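Long-range contacts in alginase (Pseudoalteromonas, PDB 4Q8K), which cleaves the polysaccharide alginate as a lyase of polysaccharide lyase family 18, probably by beta-elimination at its glycosidic bonds: residues T143-T149 / L164-L170; E157-P161 / V173-H179; E272-T278 / A300-F305; Y293-E297 / G306-E310; F319-L323 / S355-M359. All coordinates share one frame. Residues are numbered along the deposited sequence.

Interaction 1: T143-T149 / L164-L170; sequences TIPSSIT and LVDDSTL
The first modelled residues of the chain, Thr143 to Thr149, lie against the turn between strands 164-166 and 169-172. Ile144 (phi -58°, psi 127°) leads into Pro145, the N-cap of the one-turn helix 146-149. Leu164 (chi1 t, chi2 p) starts 164-170 and points toward 143-149. Its CD1 is 3.6 Å from Ile144 CG1, and its CD2 is 3.8 Å from Thr149 CG2. At Val165 the chain turns a corner. Asp166 to Thr169 form a type I beta turn. Asp166 OD1 accepts from Ser168 N (2.9 Å), an Asx turn, and from Thr169 OG1 (2.7 Å). Asp167 O takes the hydrogen bond from Ile144 N (3.0 Å, 161°). Ser168 has its CA 4.2 Å from that of Thr143, and its OG donates to Asp167 OD1 (2.7 Å). Leu170 (chi1 m, chi2 t) points toward 143-149, with CG 3.9 Å from Ile144 CD1 and CD1 4.3 Å from Ile148 CG2. Ile144 (m, m) thus packs against both leucines and also touches Val362. This is the edge of the jelly-roll sandwich of an alginate lyase domain. Only one hydrogen bond joins the segments directly; the rest is mainly apolar, so shape counts more than polar pairing.

Interaction 2: E157-P161 / V173-H179; sequences EGDNP and VPLEAQH
This is a loop-to-helix packing contact. The loop after strand 154-157 lies against the short helix 174-177, which follows strand 169-172. No direct hydrogen bond joins the segments. The backbones are closest at Gly158 and His179, with CA atoms 5.0 Å apart. Gly158 has phi 102° and psi 87°, which calls for glycine, and its CA is 4.1 Å from Ala177 CB. The His179 ring (chi1 t, chi2 84°) turns one face to Glu157 C and Gly158 N. Glu157 CB makes a CH-pi contact with that ring, 4.2 Å from its centroid. The Glu157 carboxylate forms a salt bridge with Arg188 of strand 186-193, in the jelly-roll beta sandwich of the lyase domain. Val173 is at the N-cap position. In the first turn its O accepts from Glu176 N (3.0 Å) and Ala177 N (2.9 Å). Gln178 leaves the helix with positive phi. The peptide bond before Pro161 is cis. Pro161 CG packs on Val173 CG2 (3.8 Å). Ala177 CA makes a CA-H...O contact with Asn160 O (3.3 Å). Water 2 donates to Asn160 O (2.7 Å) and Glu176 O (3.2 Å). Water 1 accepts from Asn160 N (3.0 Å) and donates weakly to Ala177 O (3.5 Å).

Interaction 3: E272-T278 / A300-F305; sequences EKFALGT and AFGNSF
Strands 272-278 and 303-305 face each other from two different sheets. Their axes run nearly antiparallel, at 162°, and come within 7.2 Å. The nearest CA pairs include Phe274 with Phe305 (7.0 Å) and Leu276 with Asn303 (5.6 Å). Phe274 and Phe305, both chi1 t, fill the gap at one end. Their rings are near parallel (7°) but slid apart, with centroids 4.4 Å apart. Each CB lies over the other ring: Phe305 CB is 3.7 Å from the Phe274 centroid, and Phe274 CB is 3.9 Å from the Phe305 centroid. Glu272 OE1 meets the edge of Phe305 at CZ (3.9 Å). In the middle, Leu276 (m, t) brings CB to 4.3 Å from Ala300 CB and CD2 to 4.3 Å from Asn303 CB. At the other end Phe301 (chi1 m), which also stacks on Phe285, fills the hollow at Gly277. Gly277 CA sits over the ring, 4.0 Å from its centroid; a CB there would clash with Phe301 CD2. Ala300 to Asn303 form a type I' beta turn. Leu276 and Gly277 form a classic beta bulge opposite Val260. Such face-to-face packing of sheets is typical of the beta-sandwich jelly roll of alginate lyases.

Interaction 4: Y293-E297 / G306-E310; sequences YGDVE and GIPVE
Asp295 to Glu297 pair with Gly306 to Pro308 as antiparallel strands, at 166° with axes 4.5 Å apart. Val296 and Ile307 are the hydrogen-bonded pair (CA atoms 5.6 Å apart). Val296 N donates to Ile307 O (2.9 Å, 155°), and Ile307 N donates to Val296 O (3.0 Å, 137°). The position of Val296 O is less sure. Asp295 with Pro308 (CA-CA 4.1 Å) and Glu297 with Gly306 (3.8 Å) are non-hydrogen-bonded pairs. Proline has no amide hydrogen, and this place asks for none from it. The strands form a beta hairpin, with 303-308 the outermost strand of its sheet. Beyond the pairing, Val309 N donates to Gly294 O (2.9 Å, 155°). Pro308 CA also approaches Gly294 O (3.4 Å) in a CA-H...O contact. Gly294 has positive phi (108°), and its N donates to Asn291 OD1. Water 3 lies near Val309 O (2.9 Å). On the face of Val296 (chi1 t) and Ile307, Val296 CG2 meets Val309 CG2 at 3.8 Å. Both valines also touch Met201. On the other face Asp295 OD1 lies 3.6 Å from Pro308 CB.

Interaction 5: F319-L323 / S355-M359; sequences FGNYL and SKVTM
A polar side-chain hydrogen bond crosses this buried interface: Asn321 ND2 donates to Ser355 OG (3.0 Å, 170°). The contact lies between the two sheets of the jelly-roll beta sandwich. Strand 321-323 belongs to one sheet, 355-359 to the other. Their axes run nearly antiparallel (162°), 8.2 Å apart. The nearest CA pairs are Asn321 with Val357 (6.1 Å) and Leu323 with Ser355 (7.7 Å). Asn321 and Ser355 both have chi1 t and point toward each other's strand. Asn321 OD1 bonds to Thr222 OG1, so the amide has a partner on each end. Val357 CG2 packs 3.4 Å from Asn321 ND2. Leu323 (t, p) places CD1 3.5 Å from Ser355 OG. The chain turns a corner at Gly320, whose phi 144° and psi -127° would jam a CB against the preceding carbonyl, calling for glycine. Gly320 O is 4.1 Å from Val357 CG1 and 3.9 Å from Met359 CE. Phe319 (chi1 p) makes a Met-aromatic contact with Met359 (m, t, t): SD lies obliquely, 5.1 Å from the ring centroid and 3.8 Å from Phe319 CD2.

Interaction 5 is the most buried; its centre lies about 7 Å from the centre of the chain. The centres of the other four, partly buried, lie about 14 to 18 Å out. Interactions 3 and 5 both join faces of different sheets by side chains, but aromatic packing dominates in 3 and an amide-hydroxyl bond marks 5. Interactions 3 and 4 share strand 303-308: its backbone pairs in 4 and its side chains pack in 3. Interaction 2 lies on the opposite side of the chain's centre from interactions 3 and 4. Interactions 1 and 2 both touch interaction 5, through Leu170 O to Met359 N (2.8 Å, a probable hydrogen bond) and Pro174 CD against Asn321 ND2 (3.2 Å). Water bridges the segments in interaction 2.

Interaction 1: T143-T149 / L164-L170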
# COMPACT_ATOMS: atom_id res chain seq x y z
N THR A 143 -5.76 5.61 20.03
CA THR A 143 -5.15 6.73 19.36
C THR A 143 -4.04 6.32 18.42
O THR A 143 -3.31 5.40 18.67
CB THR A 143 -4.64 7.81 20.34
OG1 THR A 143 -3.76 7.24 21.30
CG2 THR A 143 -5.77 8.45 21.05
N ILE A 144 -3.91 7.03 17.33
CA ILE A 144 -2.84 6.76 16.38
C ILE A 144 -1.47 6.87 17.04
O ILE A 144 -1.17 7.88 17.69
CB ILE A 144 -2.92 7.71 15.17
CG1 ILE A 144 -4.29 7.60 14.50
CG2 ILE A 144 -1.82 7.39 14.18
CD1 ILE A 144 -4.61 6.21 13.97
N PRO A 145 -0.64 5.85 16.90
CA PRO A 145 0.68 5.87 17.52
C PRO A 145 1.45 7.16 17.25
O PRO A 145 1.39 7.70 16.18
CB PRO A 145 1.40 4.74 16.83
CG PRO A 145 0.35 3.79 16.43
CD PRO A 145 -0.87 4.61 16.16
N SER A 146 2.22 7.60 18.23
CA SER A 146 3.01 8.80 18.06
C SER A 146 4.12 8.64 17.02
O SER A 146 4.52 9.57 16.42
CB SER A 146 3.51 9.27 19.43
OG SER A 146 4.86 9.64 19.42
N SER A 147 4.64 7.45 16.84
CA SER A 147 5.66 7.24 15.81
C SER A 147 5.19 7.75 14.44
O SER A 147 6.00 8.18 13.61
CB SER A 147 6.01 5.76 15.70
OG SER A 147 4.88 5.02 15.27
N ILE A 148 3.88 7.72 14.23
CA ILE A 148 3.30 8.22 13.00
C ILE A 148 2.97 9.70 13.10
O ILE A 148 3.43 10.51 12.28
CB ILE A 148 2.01 7.46 12.66
CG1 ILE A 148 2.33 5.98 12.42
CG2 ILE A 148 1.34 8.08 11.44
CD1 ILE A 148 1.11 5.10 12.34
N THR A 149 2.18 10.06 14.10
CA THR A 149 1.65 11.42 14.21
C THR A 149 2.74 12.48 14.42
O THR A 149 2.57 13.62 13.99
CB THR A 149 0.60 11.55 15.33
OG1 THR A 149 1.20 11.32 16.61
CG2 THR A 149 -0.54 10.55 15.12
N LEU A 164 -4.20 12.65 9.51
CA LEU A 164 -4.79 12.60 10.85
C LEU A 164 -6.00 13.51 10.95
O LEU A 164 -5.86 14.72 11.17
CB LEU A 164 -3.75 12.98 11.92
CG LEU A 164 -4.05 12.57 13.36
CD1 LEU A 164 -4.00 11.05 13.51
CD2 LEU A 164 -3.07 13.22 14.33
N VAL A 165 -7.19 12.94 10.79
CA VAL A 165 -8.43 13.73 10.78
C VAL A 165 -9.05 13.84 12.18
O VAL A 165 -9.89 14.70 12.45
CB VAL A 165 -9.46 13.18 9.76
CG1 VAL A 165 -8.93 13.33 8.34
CG2 VAL A 165 -9.77 11.73 10.05
N ASP A 166 -8.63 12.95 13.06
CA ASP A 166 -8.86 13.10 14.49
C ASP A 166 -7.82 12.21 15.18
O ASP A 166 -7.09 11.49 14.50
CB ASP A 166 -10.30 12.74 14.89
CG ASP A 166 -10.67 11.30 14.59
OD1 ASP A 166 -9.83 10.40 14.81
OD2 ASP A 166 -11.81 11.07 14.15
N ASP A 167 -7.71 12.27 16.49
CA ASP A 167 -6.58 11.61 17.15
C ASP A 167 -6.50 10.11 16.95
O ASP A 167 -5.51 9.51 17.24
CB ASP A 167 -6.50 11.92 18.65
CG ASP A 167 -7.74 11.52 19.40
OD1 ASP A 167 -8.46 10.64 18.98
OD2 ASP A 167 -7.99 12.13 20.44
N SER A 168 -7.58 9.53 16.45
CA SER A 168 -7.69 8.08 16.30
C SER A 168 -7.92 7.58 14.86
O SER A 168 -8.16 6.42 14.65
CB SER A 168 -8.79 7.56 17.22
OG SER A 168 -8.61 7.98 18.53
N THR A 169 -7.82 8.46 13.88
CA THR A 169 -8.15 8.10 12.50
C THR A 169 -7.17 8.65 11.47
O THR A 169 -6.80 9.82 11.51
CB THR A 169 -9.56 8.59 12.12
OG1 THR A 169 -10.47 8.33 13.20
CG2 THR A 169 -10.04 7.90 10.86
N LEU A 170 -6.74 7.79 10.54
CA LEU A 170 -5.94 8.22 9.40
C LEU A 170 -6.76 8.06 8.13
O LEU A 170 -7.34 7.00 7.88
CB LEU A 170 -4.65 7.42 9.29
CG LEU A 170 -3.64 7.53 10.43
CD1 LEU A 170 -2.49 6.56 10.20
CD2 LEU A 170 -3.11 8.95 10.55

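Interaction 2: E157-P161 / V173-H179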
# COMPACT_ATOMS: atom_id res chain seq x y z
N GLU A 157 4.18 11.64 2.93
CA GLU A 157 4.19 11.91 1.50
C GLU A 157 2.79 12.37 1.13
O GLU A 157 1.85 11.57 1.11
CB GLU A 157 4.52 10.64 0.69
CG GLU A 157 5.87 10.01 1.00
CD GLU A 157 5.97 8.62 0.42
OE1 GLU A 157 6.55 8.46 -0.68
OE2 GLU A 157 5.47 7.68 1.07
N GLY A 158 2.66 13.66 0.83
CA GLY A 158 1.35 14.25 0.59
C GLY A 158 0.90 15.02 1.81
O GLY A 158 0.20 14.50 2.68
N ASP A 159 1.30 16.28 1.87
CA ASP A 159 1.12 17.11 3.03
C ASP A 159 -0.32 17.52 3.26
O ASP A 159 -0.75 17.67 4.37
CB ASP A 159 1.99 18.36 2.90
CG ASP A 159 3.42 18.07 3.03
OD1 ASP A 159 3.79 17.41 3.97
OD2 ASP A 159 4.20 18.47 2.19
N ASN A 160 -1.05 17.71 2.19
CA ASN A 160 -2.42 18.14 2.33
C ASN A 160 -3.42 17.39 1.52
O ASN A 160 -3.26 17.26 0.36
CB ASN A 160 -2.56 19.64 2.06
CG ASN A 160 -3.87 20.18 2.58
OD1 ASN A 160 -3.97 20.64 3.72
ND2 ASN A 160 -4.88 20.10 1.76
N PRO A 161 -4.47 16.95 2.16
CA PRO A 161 -4.66 17.21 3.59
C PRO A 161 -3.87 16.22 4.44
O PRO A 161 -3.48 15.15 3.95
CB PRO A 161 -6.15 16.97 3.78
CG PRO A 161 -6.47 15.90 2.78
CD PRO A 161 -5.61 16.21 1.58
N VAL A 173 -6.09 10.04 1.00
CA VAL A 173 -6.88 10.45 -0.16
C VAL A 173 -5.95 11.00 -1.24
O VAL A 173 -5.75 12.21 -1.35
CB VAL A 173 -7.89 11.52 0.25
CG1 VAL A 173 -9.13 10.88 0.85
CG2 VAL A 173 -7.25 12.51 1.24
N PRO A 174 -5.37 10.11 -2.05
CA PRO A 174 -4.40 10.48 -3.08
C PRO A 174 -4.99 11.35 -4.19
O PRO A 174 -4.24 12.11 -4.81
CB PRO A 174 -3.94 9.12 -3.62
CG PRO A 174 -5.10 8.21 -3.34
CD PRO A 174 -5.60 8.65 -2.00
N LEU A 175 -6.30 11.28 -4.42
CA LEU A 175 -6.91 12.17 -5.41
C LEU A 175 -6.86 13.62 -4.95
O LEU A 175 -7.02 14.54 -5.76
CB LEU A 175 -8.37 11.78 -5.69
CG LEU A 175 -8.61 10.40 -6.30
CD1 LEU A 175 -10.10 10.09 -6.29
CD2 LEU A 175 -8.02 10.30 -7.71
N GLU A 176 -6.72 13.84 -3.65
CA GLU A 176 -6.58 15.17 -3.08
C GLU A 176 -5.11 15.53 -2.79
O GLU A 176 -4.63 16.59 -3.15
CB GLU A 176 -7.45 15.32 -1.84
CG GLU A 176 -8.90 14.97 -2.06
CD GLU A 176 -9.73 14.92 -0.80
OE1 GLU A 176 -9.65 15.88 -0.03
OE2 GLU A 176 -10.46 13.94 -0.56
N ALA A 177 -4.39 14.61 -2.16
CA ALA A 177 -2.98 14.85 -1.85
C ALA A 177 -2.13 14.90 -3.11
O ALA A 177 -1.20 15.70 -3.23
CB ALA A 177 -2.45 13.80 -0.88
N GLN A 178 -2.44 14.01 -4.06
CA GLN A 178 -1.83 14.03 -5.38
C GLN A 178 -0.30 14.02 -5.33
O GLN A 178 0.37 14.68 -6.12
CB GLN A 178 -2.35 15.24 -6.20
CG GLN A 178 -3.88 15.36 -6.18
CD GLN A 178 -4.43 16.59 -6.93
OE1 GLN A 178 -5.64 16.76 -7.05
NE2 GLN A 178 -3.54 17.44 -7.41
N HIS A 179 0.28 13.26 -4.41
CA HIS A 179 1.72 13.29 -4.28
C HIS A 179 2.41 12.42 -5.32
O HIS A 179 2.02 11.28 -5.54
CB HIS A 179 2.14 12.86 -2.88
CG HIS A 179 3.54 13.25 -2.54
ND1 HIS A 179 3.87 14.50 -2.08
CD2 HIS A 179 4.71 12.56 -2.65
CE1 HIS A 179 5.18 14.56 -1.88
NE2 HIS A 179 5.71 13.40 -2.22
O HOH W 1 -0.06 17.77 -0.65
O HOH W 2 -4.30 19.18 -1.25

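Interaction 3: E272-T278 / A300-F305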
# COMPACT_ATOMS: atom_id res chain seq x y z
N GLU A 272 5.98 -13.75 -5.47
CA GLU A 272 4.91 -14.71 -5.26
C GLU A 272 3.67 -13.95 -4.83
O GLU A 272 3.74 -13.11 -3.94
CB GLU A 272 5.32 -15.73 -4.19
CG GLU A 272 6.59 -16.49 -4.56
CD GLU A 272 6.98 -17.57 -3.55
OE1 GLU A 272 6.11 -18.10 -2.82
OE2 GLU A 272 8.18 -17.90 -3.51
N LYS A 273 2.54 -14.23 -5.47
CA LYS A 273 1.30 -13.55 -5.14
C LYS A 273 0.30 -14.48 -4.49
O LYS A 273 0.33 -15.70 -4.71
CB LYS A 273 0.71 -12.90 -6.39
CG LYS A 273 0.08 -13.87 -7.38
CD LYS A 273 -0.19 -13.12 -8.69
CE LYS A 273 -1.36 -13.70 -9.48
NZ LYS A 273 -1.49 -13.00 -10.81
N PHE A 274 -0.57 -13.91 -3.67
CA PHE A 274 -1.49 -14.69 -2.85
C PHE A 274 -2.75 -13.90 -2.56
O PHE A 274 -2.68 -12.78 -2.04
CB PHE A 274 -0.81 -15.06 -1.54
CG PHE A 274 -1.46 -16.21 -0.82
CD1 PHE A 274 -2.52 -15.99 0.05
CD2 PHE A 274 -0.99 -17.50 -0.99
CE1 PHE A 274 -3.11 -17.05 0.73
CE2 PHE A 274 -1.59 -18.57 -0.30
CZ PHE A 274 -2.65 -18.34 0.56
N ALA A 275 -3.91 -14.48 -2.87
CA ALA A 275 -5.18 -13.82 -2.60
C ALA A 275 -5.58 -13.94 -1.12
O ALA A 275 -5.59 -15.04 -0.56
CB ALA A 275 -6.28 -14.38 -3.51
N LEU A 276 -5.93 -12.81 -0.52
CA LEU A 276 -6.34 -12.78 0.88
C LEU A 276 -7.85 -12.68 1.05
O LEU A 276 -8.42 -13.29 1.93
CB LEU A 276 -5.63 -11.62 1.60
CG LEU A 276 -4.11 -11.76 1.54
CD1 LEU A 276 -3.41 -10.46 1.92
CD2 LEU A 276 -3.63 -12.94 2.42
N GLY A 277 -8.50 -11.90 0.20
CA GLY A 277 -9.94 -11.75 0.30
C GLY A 277 -10.50 -10.86 -0.79
O GLY A 277 -9.78 -10.51 -1.72
N THR A 278 -11.78 -10.53 -0.66
CA THR A 278 -12.44 -9.56 -1.52
C THR A 278 -13.31 -8.64 -0.67
O THR A 278 -13.70 -8.99 0.44
CB THR A 278 -13.34 -10.23 -2.58
OG1 THR A 278 -14.33 -11.03 -1.92
CG2 THR A 278 -12.53 -11.10 -3.53
N ALA A 300 -5.01 -11.02 6.39
CA ALA A 300 -6.23 -10.24 6.22
C ALA A 300 -7.39 -11.18 5.92
O ALA A 300 -7.19 -12.21 5.28
CB ALA A 300 -6.06 -9.19 5.12
N PHE A 301 -8.58 -10.84 6.40
CA PHE A 301 -9.77 -11.68 6.25
C PHE A 301 -9.55 -13.07 6.85
O PHE A 301 -10.13 -14.05 6.38
CB PHE A 301 -10.16 -11.84 4.77
CG PHE A 301 -10.38 -10.54 4.06
CD1 PHE A 301 -11.63 -9.95 4.04
CD2 PHE A 301 -9.33 -9.91 3.40
CE1 PHE A 301 -11.84 -8.75 3.36
CE2 PHE A 301 -9.53 -8.71 2.73
CZ PHE A 301 -10.79 -8.13 2.72
N GLY A 302 -8.70 -13.15 7.87
CA GLY A 302 -8.40 -14.43 8.51
C GLY A 302 -7.44 -15.33 7.74
O GLY A 302 -7.12 -16.44 8.19
N ASN A 303 -7.00 -14.87 6.57
CA ASN A 303 -6.08 -15.61 5.72
C ASN A 303 -4.67 -15.08 5.85
O ASN A 303 -4.45 -13.87 5.83
CB ASN A 303 -6.52 -15.52 4.25
CG ASN A 303 -7.79 -16.30 3.97
OD1 ASN A 303 -8.69 -15.81 3.27
ND2 ASN A 303 -7.87 -17.51 4.50
N SER A 304 -3.70 -15.99 5.98
CA SER A 304 -2.31 -15.59 6.10
C SER A 304 -1.43 -16.22 5.04
O SER A 304 -1.65 -17.36 4.62
CB SER A 304 -1.75 -15.96 7.48
OG SER A 304 -2.53 -15.45 8.53
N PHE A 305 -0.43 -15.45 4.61
CA PHE A 305 0.61 -15.94 3.72
C PHE A 305 1.90 -15.23 4.08
O PHE A 305 1.90 -14.03 4.37
CB PHE A 305 0.23 -15.66 2.26
CG PHE A 305 1.28 -16.07 1.26
CD1 PHE A 305 1.57 -17.41 1.05
CD2 PHE A 305 1.98 -15.12 0.54
CE1 PHE A 305 2.54 -17.79 0.14
CE2 PHE A 305 2.96 -15.50 -0.38
CZ PHE A 305 3.23 -16.83 -0.58

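Interaction 4: Y293-E297 / G306-E310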
# COMPACT_ATOMS: atom_id res chain seq x y z
N TYR A 293 12.56 -10.39 10.78
CA TYR A 293 13.94 -10.48 10.31
C TYR A 293 14.08 -11.13 8.93
O TYR A 293 14.94 -11.98 8.71
CB TYR A 293 14.82 -11.20 11.35
CG TYR A 293 14.85 -10.50 12.69
CD1 TYR A 293 15.74 -9.46 12.93
CD2 TYR A 293 13.98 -10.86 13.72
CE1 TYR A 293 15.77 -8.81 14.15
CE2 TYR A 293 14.01 -10.22 14.94
CZ TYR A 293 14.90 -9.19 15.15
OH TYR A 293 14.93 -8.53 16.36
N GLY A 294 13.21 -10.73 8.01
CA GLY A 294 13.32 -11.17 6.63
C GLY A 294 12.24 -12.15 6.22
O GLY A 294 12.08 -12.46 5.04
N ASP A 295 11.50 -12.67 7.20
CA ASP A 295 10.38 -13.56 6.93
C ASP A 295 9.13 -12.72 7.03
O ASP A 295 8.73 -12.31 8.12
CB ASP A 295 10.33 -14.72 7.93
CG ASP A 295 11.59 -15.56 7.93
OD1 ASP A 295 12.29 -15.60 6.90
OD2 ASP A 295 11.86 -16.20 8.96
N VAL A 296 8.52 -12.44 5.88
CA VAL A 296 7.41 -11.49 5.85
C VAL A 296 6.08 -12.21 5.72
O VAL A 296 5.90 -13.04 4.84
CB VAL A 296 7.55 -10.50 4.68
CG1 VAL A 296 6.30 -9.63 4.58
CG2 VAL A 296 8.79 -9.64 4.88
N GLU A 297 5.16 -11.86 6.61
CA GLU A 297 3.83 -12.45 6.66
C GLU A 297 2.74 -11.38 6.63
O GLU A 297 2.82 -10.39 7.35
CB GLU A 297 3.70 -13.28 7.93
CG GLU A 297 2.30 -13.74 8.23
CD GLU A 297 2.25 -14.44 9.56
OE1 GLU A 297 2.02 -15.66 9.56
OE2 GLU A 297 2.47 -13.78 10.59
N GLY A 306 3.01 -15.97 4.05
CA GLY A 306 4.32 -15.41 4.32
C GLY A 306 5.45 -16.28 3.82
O GLY A 306 5.32 -17.50 3.78
N ILE A 307 6.56 -15.64 3.44
CA ILE A 307 7.78 -16.32 3.01
C ILE A 307 9.02 -15.51 3.38
O ILE A 307 8.92 -14.32 3.69
CB ILE A 307 7.84 -16.50 1.47
CG1 ILE A 307 7.88 -15.13 0.78
CG2 ILE A 307 6.68 -17.37 0.97
CD1 ILE A 307 7.92 -15.22 -0.72
N PRO A 308 10.20 -16.15 3.35
CA PRO A 308 11.42 -15.35 3.43
C PRO A 308 11.51 -14.50 2.17
O PRO A 308 11.17 -14.98 1.10
CB PRO A 308 12.54 -16.41 3.44
CG PRO A 308 11.86 -17.68 3.93
CD PRO A 308 10.47 -17.60 3.34
N VAL A 309 11.96 -13.26 2.30
CA VAL A 309 12.00 -12.36 1.15
C VAL A 309 13.43 -11.99 0.78
O VAL A 309 14.34 -12.12 1.59
CB VAL A 309 11.20 -11.08 1.42
CG1 VAL A 309 9.72 -11.40 1.64
CG2 VAL A 309 11.76 -10.33 2.62
N GLU A 310 13.62 -11.54 -0.46
CA GLU A 310 14.94 -11.06 -0.88
C GLU A 310 15.32 -9.89 0.00
O GLU A 310 14.56 -8.94 0.17
CB GLU A 310 14.92 -10.63 -2.35
CG GLU A 310 16.31 -10.29 -2.90
CD GLU A 310 16.33 -10.13 -4.42
OE1 GLU A 310 15.54 -9.32 -4.95
OE2 GLU A 310 17.12 -10.83 -5.09
O HOH W 3 15.11 -13.60 3.94

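Interaction 5: F319-L323 / S355-M359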
# COMPACT_ATOMS: atom_id res chain seq x y z
N PHE A 319 2.91 2.78 4.24
CA PHE A 319 1.50 2.42 4.24
C PHE A 319 0.66 3.65 3.96
O PHE A 319 1.11 4.78 4.19
CB PHE A 319 1.11 1.77 5.57
CG PHE A 319 1.15 2.72 6.73
CD1 PHE A 319 2.34 2.97 7.39
CD2 PHE A 319 -0.00 3.35 7.15
CE1 PHE A 319 2.38 3.85 8.47
CE2 PHE A 319 0.03 4.24 8.23
CZ PHE A 319 1.22 4.48 8.88
N GLY A 320 -0.56 3.43 3.47
CA GLY A 320 -1.47 4.51 3.11
C GLY A 320 -2.27 4.14 1.87
O GLY A 320 -2.89 3.09 1.80
N ASN A 321 -2.25 5.02 0.88
CA ASN A 321 -3.04 4.76 -0.31
C ASN A 321 -2.25 5.28 -1.50
O ASN A 321 -2.19 6.50 -1.73
CB ASN A 321 -4.41 5.43 -0.17
CG ASN A 321 -5.29 5.25 -1.40
OD1 ASN A 321 -4.86 4.74 -2.43
ND2 ASN A 321 -6.54 5.69 -1.29
N TYR A 322 -1.60 4.36 -2.20
CA TYR A 322 -0.84 4.68 -3.41
C TYR A 322 -1.64 4.21 -4.62
O TYR A 322 -1.57 3.05 -5.01
CB TYR A 322 0.51 3.96 -3.34
CG TYR A 322 1.46 4.19 -4.49
CD1 TYR A 322 1.18 5.11 -5.50
CD2 TYR A 322 2.64 3.47 -4.56
CE1 TYR A 322 2.06 5.30 -6.54
CE2 TYR A 322 3.54 3.66 -5.61
CZ TYR A 322 3.23 4.58 -6.59
OH TYR A 322 4.12 4.78 -7.63
N LEU A 323 -2.41 5.13 -5.20
CA LEU A 323 -3.32 4.84 -6.30
C LEU A 323 -2.58 4.65 -7.63
O LEU A 323 -1.82 5.52 -8.06
CB LEU A 323 -4.35 5.97 -6.42
CG LEU A 323 -5.58 5.77 -7.33
CD1 LEU A 323 -6.49 4.68 -6.77
CD2 LEU A 323 -6.33 7.10 -7.47
N SER A 355 -11.29 7.51 -3.85
CA SER A 355 -10.28 6.57 -3.37
C SER A 355 -9.83 6.99 -1.98
O SER A 355 -8.90 7.78 -1.83
CB SER A 355 -9.09 6.48 -4.31
OG SER A 355 -8.14 5.52 -3.84
N LYS A 356 -10.52 6.47 -0.98
CA LYS A 356 -10.27 6.86 0.40
C LYS A 356 -9.99 5.62 1.23
O LYS A 356 -10.86 4.77 1.40
CB LYS A 356 -11.49 7.60 0.97
CG LYS A 356 -11.32 8.02 2.42
CD LYS A 356 -12.61 8.55 3.01
CE LYS A 356 -12.98 9.89 2.38
NZ LYS A 356 -14.11 10.54 3.10
N VAL A 357 -8.76 5.53 1.73
CA VAL A 357 -8.39 4.47 2.67
C VAL A 357 -8.37 5.04 4.10
O VAL A 357 -7.62 5.97 4.40
CB VAL A 357 -7.03 3.83 2.32
CG1 VAL A 357 -6.62 2.80 3.38
CG2 VAL A 357 -7.10 3.16 0.95
N THR A 358 -9.22 4.49 4.96
CA THR A 358 -9.33 4.95 6.34
C THR A 358 -8.75 3.89 7.26
O THR A 358 -9.17 2.74 7.23
CB THR A 358 -10.80 5.20 6.73
OG1 THR A 358 -11.37 6.18 5.85
CG2 THR A 358 -10.90 5.71 8.16
N MET A 359 -7.78 4.29 8.09
CA MET A 359 -7.15 3.33 8.98
C MET A 359 -7.36 3.71 10.44
O MET A 359 -7.11 4.84 10.83
CB MET A 359 -5.66 3.22 8.68
CG MET A 359 -5.37 2.57 7.36
SD MET A 359 -3.64 2.17 7.16
CE MET A 359 -3.57 1.82 5.40